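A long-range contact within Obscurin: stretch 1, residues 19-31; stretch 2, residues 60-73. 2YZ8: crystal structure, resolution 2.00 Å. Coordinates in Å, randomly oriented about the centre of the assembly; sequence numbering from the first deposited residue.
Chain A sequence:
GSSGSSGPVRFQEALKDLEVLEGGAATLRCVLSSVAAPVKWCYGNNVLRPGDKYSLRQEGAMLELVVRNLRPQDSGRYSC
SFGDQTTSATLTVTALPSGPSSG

Stretch 1 19-31: EVLEGGAATLRCV
Stretch 2 60-73: GAMLELVVRNLRPQ

Leu-70 has the largest area covered by the other stretch and packs at one end of the apolar face. Its CA-to-CB bond points toward stretch 1, chi1 -93° and chi2 t. Its CD1 lies 3.5 Å from Val-20 CG1 and 3.6 Å from Ala-26 CB. The methyl of Ala-26 packs directly against Leu-70 CD1.

Ala-26, Leu-28 and Cys-30 share one sheet face with Val-67, Leu-65 and Leu-63. All six are buried. Leu-28 (m, p) meets Leu-65 (t, p), CD2 to CD2 4.1 Å. Cys-30 (p) places SG 3.9 Å from Leu-63 CB.

Strands 26-31 and 62-67 run antiparallel at 162°, with extended backbones. Ala-26/Val-67, Leu-28/Leu-65 and Cys-30/Leu-63 are hydrogen-bonded pairs. Ala-26 N donates to Val-67 O (2.9 Å), Val-67 N to Ala-26 O (2.8 Å), Leu-28 N to Leu-65 O (2.8 Å), Leu-65 N to Leu-28 O (2.8 Å), Cys-30 N to Leu-63 O (3.0 Å) and Leu-63 N to Cys-30 O (2.8 Å).

Thr-27, Arg-29 and Val-31 face the other way, with Val-66, Glu-64 and Met-62, a selenomethionine. Thr-27 (m) sets CG2 3.4 Å from Glu-64 CG. A water joins Thr-27 OG1 (3.1 Å) to Glu-64 OE1 (2.7 Å). Arg-29 NE and Glu-64 OE2 are 4.4 Å apart, charges without a salt bridge.

At the edge, Leu-21 to Gly-24 form a type II turn. Gly-23 has phi 91°, which suits glycine. Gly-23 N donates to Leu-70 O (2.7 Å). Leu-70 N donates to Gly-24 O (3.3 Å).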

# COMPACT_ATOMS: atom_id res chain seq x y z
N GLU A 19 0.29 6.34 10.34
CA GLU A 19 1.15 6.09 11.49
C GLU A 19 0.57 4.92 12.27
O GLU A 19 -0.57 4.98 12.74
CB GLU A 19 1.25 7.33 12.37
CG GLU A 19 2.23 7.18 13.52
CD GLU A 19 2.10 8.27 14.57
OE1 GLU A 19 1.76 7.94 15.73
OE2 GLU A 19 2.35 9.46 14.25
N VAL A 20 1.36 3.85 12.41
CA VAL A 20 0.89 2.61 13.04
C VAL A 20 1.91 2.14 14.08
O VAL A 20 3.11 2.35 13.91
CB VAL A 20 0.68 1.49 11.98
CG1 VAL A 20 0.18 0.20 12.63
CG2 VAL A 20 -0.29 1.93 10.89
N LEU A 21 1.41 1.51 15.15
CA LEU A 21 2.27 0.91 16.17
C LEU A 21 3.08 -0.26 15.61
O LEU A 21 2.61 -0.99 14.74
CB LEU A 21 1.45 0.43 17.37
CG LEU A 21 0.98 1.38 18.49
CD1 LEU A 21 2.09 2.30 18.99
CD2 LEU A 21 -0.25 2.19 18.08
N GLU A 22 4.28 -0.44 16.15
CA GLU A 22 5.13 -1.60 15.89
C GLU A 22 4.39 -2.89 16.24
O GLU A 22 3.62 -2.92 17.21
CB GLU A 22 6.40 -1.49 16.73
CG GLU A 22 7.53 -2.43 16.34
CD GLU A 22 8.71 -2.38 17.31
OE1 GLU A 22 8.62 -1.70 18.35
OE2 GLU A 22 9.74 -3.03 17.01
N GLY A 23 4.61 -3.95 15.46
CA GLY A 23 4.06 -5.27 15.76
C GLY A 23 2.70 -5.59 15.16
O GLY A 23 2.31 -6.76 15.09
N GLY A 24 1.98 -4.56 14.73
CA GLY A 24 0.63 -4.74 14.21
C GLY A 24 0.59 -5.15 12.75
O GLY A 24 1.44 -5.91 12.28
N ALA A 25 -0.42 -4.67 12.04
CA ALA A 25 -0.50 -4.79 10.60
C ALA A 25 -0.90 -3.44 10.05
O ALA A 25 -1.79 -2.78 10.59
CB ALA A 25 -1.51 -5.86 10.20
N ALA A 26 -0.23 -3.01 8.98
CA ALA A 26 -0.56 -1.76 8.32
C ALA A 26 -1.42 -2.06 7.10
O ALA A 26 -1.06 -2.89 6.27
CB ALA A 26 0.71 -1.04 7.91
N THR A 27 -2.57 -1.39 6.99
CA THR A 27 -3.42 -1.51 5.81
C THR A 27 -3.42 -0.22 4.99
O THR A 27 -4.01 0.78 5.40
CB THR A 27 -4.87 -1.92 6.16
OG1 THR A 27 -4.86 -3.15 6.88
CG2 THR A 27 -5.68 -2.09 4.89
N LEU A 28 -2.74 -0.26 3.85
CA LEU A 28 -2.69 0.87 2.93
C LEU A 28 -3.79 0.73 1.88
O LEU A 28 -3.87 -0.29 1.19
CB LEU A 28 -1.32 0.95 2.26
CG LEU A 28 -0.16 1.44 3.13
CD1 LEU A 28 0.04 0.60 4.38
CD2 LEU A 28 1.10 1.44 2.30
N ARG A 29 -4.64 1.75 1.78
CA ARG A 29 -5.82 1.69 0.92
C ARG A 29 -5.87 2.83 -0.09
O ARG A 29 -5.60 3.98 0.25
CB ARG A 29 -7.10 1.72 1.75
CG ARG A 29 -7.33 0.51 2.64
CD ARG A 29 -8.64 0.67 3.39
NE ARG A 29 -9.02 -0.53 4.13
CZ ARG A 29 -8.75 -0.74 5.42
NH1 ARG A 29 -9.14 -1.87 6.00
NH2 ARG A 29 -8.08 0.16 6.13
N CYS A 30 -6.22 2.50 -1.33
CA CYS A 30 -6.54 3.51 -2.34
C CYS A 30 -7.66 3.02 -3.25
O CYS A 30 -8.11 1.88 -3.14
CB CYS A 30 -5.30 3.92 -3.14
SG CYS A 30 -4.49 2.59 -4.07
N VAL A 31 -8.14 3.90 -4.13
CA VAL A 31 -9.31 3.59 -4.95
C VAL A 31 -9.11 4.00 -6.41
O VAL A 31 -8.63 5.11 -6.69
CB VAL A 31 -10.59 4.27 -4.40
CG1 VAL A 31 -11.81 3.89 -5.22
CG2 VAL A 31 -10.82 3.92 -2.94
N GLY A 60 -13.22 -4.84 -5.95
CA GLY A 60 -13.75 -3.96 -6.99
C GLY A 60 -12.72 -2.91 -7.35
O GLY A 60 -11.63 -3.24 -7.84
N ALA A 61 -13.06 -1.65 -7.12
CA ALA A 61 -12.13 -0.54 -7.35
C ALA A 61 -11.28 -0.22 -6.11
O ALA A 61 -10.31 0.55 -6.20
CB ALA A 61 -12.90 0.69 -7.80
N MSE A 62 -11.62 -0.82 -4.97
CA MSE A 62 -10.85 -0.63 -3.74
C MSE A 62 -9.60 -1.51 -3.75
O MSE A 62 -9.67 -2.73 -3.97
CB MSE A 62 -11.69 -0.96 -2.49
CG MSE A 62 -13.19 -0.71 -2.59
SE MSE A 62 -13.85 1.04 -1.98
CE MSE A 62 -15.73 0.60 -1.90
N LEU A 63 -8.46 -0.88 -3.50
CA LEU A 63 -7.17 -1.56 -3.46
C LEU A 63 -6.59 -1.49 -2.06
O LEU A 63 -6.71 -0.48 -1.37
CB LEU A 63 -6.20 -0.91 -4.45
CG LEU A 63 -6.57 -0.97 -5.94
CD1 LEU A 63 -5.66 -0.04 -6.72
CD2 LEU A 63 -6.49 -2.39 -6.47
N GLU A 64 -5.95 -2.58 -1.65
CA GLU A 64 -5.48 -2.71 -0.28
C GLU A 64 -4.15 -3.46 -0.23
O GLU A 64 -3.99 -4.51 -0.86
CB GLU A 64 -6.56 -3.46 0.52
CG GLU A 64 -6.27 -3.67 1.98
CD GLU A 64 -7.35 -4.48 2.68
OE1 GLU A 64 -7.05 -5.16 3.68
OE2 GLU A 64 -8.52 -4.45 2.22
N LEU A 65 -3.19 -2.90 0.50
CA LEU A 65 -1.92 -3.58 0.80
C LEU A 65 -1.81 -3.77 2.31
O LEU A 65 -1.86 -2.81 3.08
CB LEU A 65 -0.70 -2.79 0.29
CG LEU A 65 0.68 -3.29 0.74
CD1 LEU A 65 1.11 -4.54 -0.02
CD2 LEU A 65 1.75 -2.19 0.61
N VAL A 66 -1.65 -5.03 2.71
CA VAL A 66 -1.47 -5.35 4.11
C VAL A 66 0.00 -5.66 4.34
O VAL A 66 0.59 -6.51 3.67
CB VAL A 66 -2.38 -6.54 4.55
CG1 VAL A 66 -2.27 -6.77 6.05
CG2 VAL A 66 -3.83 -6.25 4.18
N VAL A 67 0.61 -4.92 5.26
CA VAL A 67 1.99 -5.13 5.67
C VAL A 67 1.93 -5.77 7.04
O VAL A 67 1.61 -5.10 8.03
CB VAL A 67 2.78 -3.80 5.74
CG1 VAL A 67 4.26 -4.07 5.94
CG2 VAL A 67 2.55 -2.96 4.49
N ARG A 68 2.21 -7.07 7.11
CA ARG A 68 2.08 -7.82 8.35
C ARG A 68 3.37 -7.75 9.18
O ARG A 68 4.43 -7.40 8.66
CB ARG A 68 1.68 -9.26 8.06
CG ARG A 68 0.23 -9.39 7.60
CD ARG A 68 -0.10 -10.78 7.08
NE ARG A 68 0.38 -10.97 5.72
CZ ARG A 68 -0.16 -11.80 4.84
NH1 ARG A 68 -1.21 -12.53 5.16
NH2 ARG A 68 0.36 -11.90 3.63
N ASN A 69 3.25 -8.09 10.47
CA ASN A 69 4.38 -8.05 11.41
C ASN A 69 5.23 -6.78 11.30
O ASN A 69 6.44 -6.84 11.04
CB ASN A 69 5.25 -9.31 11.28
CG ASN A 69 4.50 -10.59 11.61
OD1 ASN A 69 3.44 -10.87 11.05
ND2 ASN A 69 5.07 -11.39 12.51
N LEU A 70 4.59 -5.63 11.49
CA LEU A 70 5.26 -4.34 11.33
C LEU A 70 6.49 -4.17 12.21
O LEU A 70 6.42 -4.35 13.43
CB LEU A 70 4.29 -3.17 11.57
CG LEU A 70 3.57 -2.56 10.37
CD1 LEU A 70 2.81 -1.34 10.85
CD2 LEU A 70 4.53 -2.17 9.25
N ARG A 71 7.60 -3.84 11.56
CA ARG A 71 8.85 -3.51 12.21
C ARG A 71 9.18 -2.07 11.79
O ARG A 71 8.64 -1.60 10.79
CB ARG A 71 9.96 -4.43 11.70
CG ARG A 71 9.74 -5.92 11.91
CD ARG A 71 10.64 -6.71 10.97
NE ARG A 71 10.31 -6.43 9.57
CZ ARG A 71 11.13 -6.65 8.54
NH1 ARG A 71 12.35 -7.13 8.73
NH2 ARG A 71 10.72 -6.36 7.31
N PRO A 72 10.06 -1.37 12.54
CA PRO A 72 10.48 -0.03 12.09
C PRO A 72 11.09 0.00 10.68
O PRO A 72 10.93 1.00 9.97
CB PRO A 72 11.54 0.38 13.13
CG PRO A 72 11.25 -0.45 14.33
CD PRO A 72 10.70 -1.75 13.82
N GLN A 73 11.77 -1.07 10.28
CA GLN A 73 12.38 -1.19 8.95
C GLN A 73 11.35 -1.29 7.83
O GLN A 73 11.71 -1.19 6.65
CB GLN A 73 13.29 -2.43 8.87
CG GLN A 73 14.48 -2.43 9.80
CD GLN A 73 14.27 -3.28 11.04
OE1 GLN A 73 15.22 -3.82 11.60
NE2 GLN A 73 13.02 -3.39 11.49
O HOH W 1 0.47 -8.69 11.43
O HOH W 2 -6.97 -5.40 6.38